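Local coordinates for protein possible prolidase (Bifidobacterium longum NCC2705, PDB 2P9B) that is a putative prolidase of the amidohydrolase family, probably a hydrolase acting on carbon-nitrogen bonds other than peptide bonds, at residues 70-82 and 124-138. Residues are numbered along the deposited sequence; the frame is centred on the assembly and turned at random.
Sequences MPGLINAHTHLFS and LLESGVTTIRTLGDV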
loop_
_atom_site.group_PDB
_atom_site.type_symbol
_atom_site.label_atom_id
_atom_site.label_comp_id
_atom_site.label_asym_id
_atom_site.label_seq_id
_atom_site.Cartn_x
_atom_site.Cartn_y
_atom_site.Cartn_z
HETATM N N MSE A 70 -12.201 -3.067 12.180
HETATM C CA MSE A 70 -11.009 -2.239 12.192
HETATM C C MSE A 70 -11.016 -1.375 10.943
HETATM O O MSE A 70 -11.881 -1.534 10.080
HETATM C CB MSE A 70 -9.744 -3.127 12.225
HETATM C CG MSE A 70 -9.505 -4.006 10.972
HETATM SE SE MSE A 70 -7.835 -4.952 10.904
HETATM C CE MSE A 70 -6.713 -3.477 10.469
ATOM N N PRO A 71 -10.072 -0.423 10.844
ATOM C CA PRO A 71 -10.049 0.416 9.644
ATOM C C PRO A 71 -9.702 -0.483 8.461
ATOM O O PRO A 71 -9.039 -1.507 8.635
ATOM C CB PRO A 71 -8.922 1.409 9.925
ATOM C CG PRO A 71 -8.900 1.501 11.441
ATOM C CD PRO A 71 -9.093 0.052 11.839
ATOM N N GLY A 72 -10.135 -0.107 7.266
ATOM C CA GLY A 72 -9.806 -0.924 6.110
ATOM C C GLY A 72 -8.302 -0.955 5.912
ATOM O O GLY A 72 -7.604 0.005 6.258
ATOM N N LEU A 73 -7.781 -2.056 5.374
ATOM C CA LEU A 73 -6.342 -2.128 5.129
ATOM C C LEU A 73 -5.999 -1.206 3.967
ATOM O O LEU A 73 -6.852 -0.877 3.155
ATOM C CB LEU A 73 -5.911 -3.560 4.784
ATOM C CG LEU A 73 -6.001 -4.607 5.903
ATOM C CD1 LEU A 73 -5.623 -5.979 5.364
ATOM C CD2 LEU A 73 -5.061 -4.204 7.046
ATOM N N ILE A 74 -4.744 -0.777 3.914
ATOM C CA ILE A 74 -4.272 0.088 2.838
ATOM C C ILE A 74 -3.011 -0.551 2.284
ATOM O O ILE A 74 -2.166 -1.013 3.050
ATOM C CB ILE A 74 -3.941 1.511 3.374
ATOM C CG1 ILE A 74 -5.218 2.148 3.934
ATOM C CG2 ILE A 74 -3.345 2.372 2.259
ATOM C CD1 ILE A 74 -5.031 3.546 4.503
ATOM N N ASN A 75 -2.890 -0.604 0.958
ATOM C CA ASN A 75 -1.697 -1.174 0.335
ATOM C C ASN A 75 -1.041 -0.051 -0.459
ATOM O O ASN A 75 -1.590 0.419 -1.450
ATOM C CB ASN A 75 -2.057 -2.336 -0.596
ATOM C CG ASN A 75 -0.829 -3.112 -1.046
ATOM O OD1 ASN A 75 0.219 -2.526 -1.307
ATOM N ND2 ASN A 75 -0.956 -4.432 -1.134
ATOM N N ALA A 76 0.134 0.388 -0.017
ATOM C CA ALA A 76 0.820 1.501 -0.672
ATOM C C ALA A 76 1.628 1.168 -1.915
ATOM O O ALA A 76 2.273 2.047 -2.490
ATOM C CB ALA A 76 1.716 2.215 0.340
ATOM N N HIS A 77 1.604 -0.087 -2.345
ATOM C CA HIS A 77 2.374 -0.452 -3.526
ATOM C C HIS A 77 1.700 -1.589 -4.286
ATOM O O HIS A 77 1.877 -2.757 -3.955
ATOM C CB HIS A 77 3.795 -0.846 -3.109
ATOM C CG HIS A 77 4.743 -0.991 -4.257
ATOM N ND1 HIS A 77 6.109 -0.876 -4.113
ATOM C CD2 HIS A 77 4.523 -1.242 -5.569
ATOM C CE1 HIS A 77 6.689 -1.048 -5.287
ATOM N NE2 HIS A 77 5.750 -1.271 -6.187
ATOM N N THR A 78 0.925 -1.228 -5.304
ATOM C CA THR A 78 0.201 -2.208 -6.106
ATOM C C THR A 78 0.330 -1.965 -7.611
ATOM O O THR A 78 0.844 -0.936 -8.047
ATOM C CB THR A 78 -1.310 -2.190 -5.760
ATOM O OG1 THR A 78 -1.867 -0.906 -6.090
ATOM C CG2 THR A 78 -1.518 -2.443 -4.262
ATOM N N HIS A 79 -0.128 -2.946 -8.382
ATOM C CA HIS A 79 -0.177 -2.897 -9.844
ATOM C C HIS A 79 -1.504 -3.576 -10.150
ATOM O O HIS A 79 -1.836 -4.573 -9.517
ATOM C CB HIS A 79 0.960 -3.707 -10.479
ATOM C CG HIS A 79 2.323 -3.152 -10.213
ATOM N ND1 HIS A 79 2.805 -2.024 -10.844
ATOM C CD2 HIS A 79 3.297 -3.554 -9.364
ATOM C CE1 HIS A 79 4.017 -1.756 -10.394
ATOM N NE2 HIS A 79 4.339 -2.668 -9.495
ATOM N N LEU A 80 -2.263 -3.056 -11.109
ATOM C CA LEU A 80 -3.545 -3.665 -11.424
ATOM C C LEU A 80 -3.515 -4.506 -12.698
ATOM O O LEU A 80 -4.546 -4.754 -13.323
ATOM C CB LEU A 80 -4.633 -2.586 -11.493
ATOM C CG LEU A 80 -4.835 -1.807 -10.176
ATOM C CD1 LEU A 80 -5.964 -0.800 -10.348
ATOM C CD2 LEU A 80 -5.147 -2.763 -9.030
ATOM N N PHE A 81 -2.319 -4.959 -13.058
ATOM C CA PHE A 81 -2.109 -5.803 -14.228
ATOM C C PHE A 81 -0.967 -6.751 -13.859
ATOM O O PHE A 81 -0.132 -6.417 -13.016
ATOM C CB PHE A 81 -1.728 -4.948 -15.439
ATOM C CG PHE A 81 -0.338 -4.378 -15.370
ATOM C CD1 PHE A 81 0.718 -5.010 -16.020
ATOM C CD2 PHE A 81 -0.080 -3.220 -14.640
ATOM C CE1 PHE A 81 2.013 -4.499 -15.946
ATOM C CE2 PHE A 81 1.211 -2.700 -14.559
ATOM C CZ PHE A 81 2.260 -3.339 -15.214
ATOM N N SER A 82 -0.936 -7.930 -14.473
ATOM C CA SER A 82 0.112 -8.905 -14.178
ATOM C C SER A 82 1.391 -8.600 -14.948
ATOM O O SER A 82 1.396 -8.594 -16.178
ATOM C CB SER A 82 -0.365 -10.319 -14.521
ATOM O OG SER A 82 -1.512 -10.664 -13.762
ATOM N N LEU A 124 -8.520 -6.680 -4.558
ATOM C CA LEU A 124 -7.896 -5.990 -3.432
ATOM C C LEU A 124 -8.977 -5.560 -2.449
ATOM O O LEU A 124 -8.865 -5.809 -1.247
ATOM C CB LEU A 124 -7.106 -4.767 -3.916
ATOM C CG LEU A 124 -5.695 -5.059 -4.419
ATOM C CD1 LEU A 124 -5.264 -4.012 -5.441
ATOM C CD2 LEU A 124 -4.743 -5.097 -3.231
ATOM N N LEU A 125 -10.034 -4.931 -2.955
ATOM C CA LEU A 125 -11.118 -4.494 -2.079
ATOM C C LEU A 125 -11.750 -5.669 -1.334
ATOM O O LEU A 125 -11.943 -5.604 -0.122
ATOM C CB LEU A 125 -12.191 -3.743 -2.877
ATOM C CG LEU A 125 -13.381 -3.226 -2.056
ATOM C CD1 LEU A 125 -12.880 -2.273 -0.975
ATOM C CD2 LEU A 125 -14.376 -2.513 -2.967
ATOM N N GLU A 126 -12.057 -6.751 -2.052
ATOM C CA GLU A 126 -12.671 -7.922 -1.424
ATOM C C GLU A 126 -11.781 -8.531 -0.345
ATOM O O GLU A 126 -12.278 -9.200 0.565
ATOM C CB GLU A 126 -13.006 -8.987 -2.477
ATOM C CG GLU A 126 -14.048 -8.525 -3.492
ATOM C CD GLU A 126 -14.266 -9.518 -4.618
ATOM O OE1 GLU A 126 -13.318 -10.252 -4.961
ATOM O OE2 GLU A 126 -15.383 -9.546 -5.170
ATOM N N SER A 127 -10.472 -8.303 -0.446
ATOM C CA SER A 127 -9.535 -8.835 0.534
ATOM C C SER A 127 -9.481 -7.915 1.754
ATOM O O SER A 127 -8.784 -8.207 2.726
ATOM C CB SER A 127 -8.133 -8.985 -0.077
ATOM O OG SER A 127 -7.458 -7.740 -0.188
ATOM N N GLY A 128 -10.214 -6.807 1.689
ATOM C CA GLY A 128 -10.253 -5.871 2.803
ATOM C C GLY A 128 -9.420 -4.602 2.687
ATOM O O GLY A 128 -9.294 -3.856 3.662
ATOM N N VAL A 129 -8.866 -4.345 1.504
ATOM C CA VAL A 129 -8.040 -3.161 1.250
ATOM C C VAL A 129 -8.905 -2.048 0.654
ATOM O O VAL A 129 -9.356 -2.147 -0.485
ATOM C CB VAL A 129 -6.910 -3.500 0.269
ATOM C CG1 VAL A 129 -5.982 -2.313 0.110
ATOM C CG2 VAL A 129 -6.149 -4.713 0.772
ATOM N N THR A 130 -9.120 -0.981 1.422
ATOM C CA THR A 130 -9.975 0.112 0.986
ATOM C C THR A 130 -9.283 1.297 0.318
ATOM O O THR A 130 -9.948 2.171 -0.235
ATOM C CB THR A 130 -10.835 0.605 2.160
ATOM O OG1 THR A 130 -10.003 0.825 3.303
ATOM C CG2 THR A 130 -11.885 -0.437 2.514
ATOM N N THR A 131 -7.956 1.329 0.371
ATOM C CA THR A 131 -7.192 2.380 -0.278
ATOM C C THR A 131 -5.938 1.722 -0.829
ATOM O O THR A 131 -5.322 0.899 -0.154
ATOM C CB THR A 131 -6.760 3.499 0.702
ATOM O OG1 THR A 131 -7.917 4.100 1.295
ATOM C CG2 THR A 131 -5.972 4.582 -0.039
ATOM N N ILE A 132 -5.581 2.070 -2.059
ATOM C CA ILE A 132 -4.389 1.522 -2.681
ATOM C C ILE A 132 -3.685 2.605 -3.469
ATOM O O ILE A 132 -4.294 3.613 -3.838
ATOM C CB ILE A 132 -4.706 0.359 -3.685
ATOM C CG1 ILE A 132 -5.538 0.878 -4.867
ATOM C CG2 ILE A 132 -5.422 -0.765 -2.972
ATOM C CD1 ILE A 132 -5.774 -0.173 -5.957
ATOM N N ARG A 133 -2.392 2.407 -3.693
ATOM C CA ARG A 133 -1.619 3.313 -4.525
ATOM C C ARG A 133 -0.976 2.409 -5.556
ATOM O O ARG A 133 -0.349 1.418 -5.195
ATOM C CB ARG A 133 -0.503 4.028 -3.761
ATOM C CG ARG A 133 0.434 4.786 -4.720
ATOM C CD ARG A 133 1.527 5.564 -4.006
ATOM N NE ARG A 133 2.374 4.693 -3.194
ATOM C CZ ARG A 133 3.551 5.052 -2.692
ATOM N NH1 ARG A 133 4.033 6.265 -2.926
ATOM N NH2 ARG A 133 4.242 4.200 -1.941
ATOM N N THR A 134 -1.161 2.711 -6.836
ATOM C CA THR A 134 -0.499 1.904 -7.851
ATOM C C THR A 134 0.841 2.594 -8.095
ATOM O O THR A 134 0.955 3.813 -7.946
ATOM C CB THR A 134 -1.298 1.840 -9.181
ATOM O OG1 THR A 134 -1.451 3.155 -9.736
ATOM C CG2 THR A 134 -2.659 1.211 -8.944
ATOM N N LEU A 135 1.863 1.814 -8.430
ATOM C CA LEU A 135 3.175 2.372 -8.704
ATOM C C LEU A 135 3.720 1.794 -9.999
ATOM O O LEU A 135 4.738 1.105 -10.009
ATOM C CB LEU A 135 4.140 2.082 -7.549
ATOM C CG LEU A 135 3.805 2.852 -6.266
ATOM C CD1 LEU A 135 4.729 2.419 -5.129
ATOM C CD2 LEU A 135 3.928 4.348 -6.550
ATOM N N GLY A 136 3.025 2.083 -11.089
ATOM C CA GLY A 136 3.446 1.597 -12.387
ATOM C C GLY A 136 2.285 0.985 -13.134
ATOM O O GLY A 136 2.038 -0.218 -13.033
ATOM N N ASP A 137 1.556 1.821 -13.866
ATOM C CA ASP A 137 0.413 1.368 -14.656
ATOM C C ASP A 137 0.899 1.213 -16.094
ATOM O O ASP A 137 2.024 1.586 -16.412
ATOM C CB ASP A 137 -0.719 2.406 -14.632
ATOM C CG ASP A 137 -1.142 2.795 -13.220
ATOM O OD1 ASP A 137 -1.004 1.962 -12.311
ATOM O OD2 ASP A 137 -1.629 3.930 -13.023
ATOM N N VAL A 138 0.057 0.664 -16.962
ATOM C CA VAL A 138 0.451 0.512 -18.360
ATOM C C VAL A 138 0.293 1.864 -19.048
ATOM O O VAL A 138 1.213 2.360 -19.701
ATOM C CB VAL A 138 -0.420 -0.539 -19.081
ATOM C CG1 VAL A 138 -0.083 -0.565 -20.565
ATOM C CG2 VAL A 138 -0.190 -1.908 -18.466
HETATM O O HOH W 1 6.650 -1.303 -8.784
HETATM O O HOH W 2 -1.359 -0.679 -12.309
#
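Ala76 O is gripped side-on by Arg133, which donates from NE at 2.7 Å and from NH2 at 3.0 Å, the oxygen lying close to the guanidinium plane. A bend at chi3 (59°) turns the guanidinium edge toward Ala76, at the corner where strand 68-78 turns; NH2 also forms a salt bridge with Glu265. A leucine in place of Arg133 would probably leave Ala76 O without these two donors and Glu265 without its cationic mate. Leu135 CD1 touches two flat groups: it lies over the rim of one guanidinium face and, 3.6 Å from the ring centroid, over the centre of the His77 ring, a CH-pi contact.

Thr78 approaches Arg133 O twice: its backbone N in the carbonyl plane, its OG1, 2.9 Å away, from above that plane. His79 aims ND1 at Gly136 O, which lies 2.9 Å off near the ring plane, and this fixes the ring's rotation while NE2 meets the water that also bonds His77 NE2. Beyond, Val138 CG2 sits over the face of Phe81, and Leu80 CD2 packs on Leu124 CD1 at 3.8 Å.

Parallel strand pairing, with bulges between Leu73 and Ile74 and between Asn75 and Thr78, joins the first two barrel strands of an amidohydrolase TIM barrel. The first ends in the family's His-X-His motif, His77 and His79, which with Asp345 may form a metal site; no metal is modelled there.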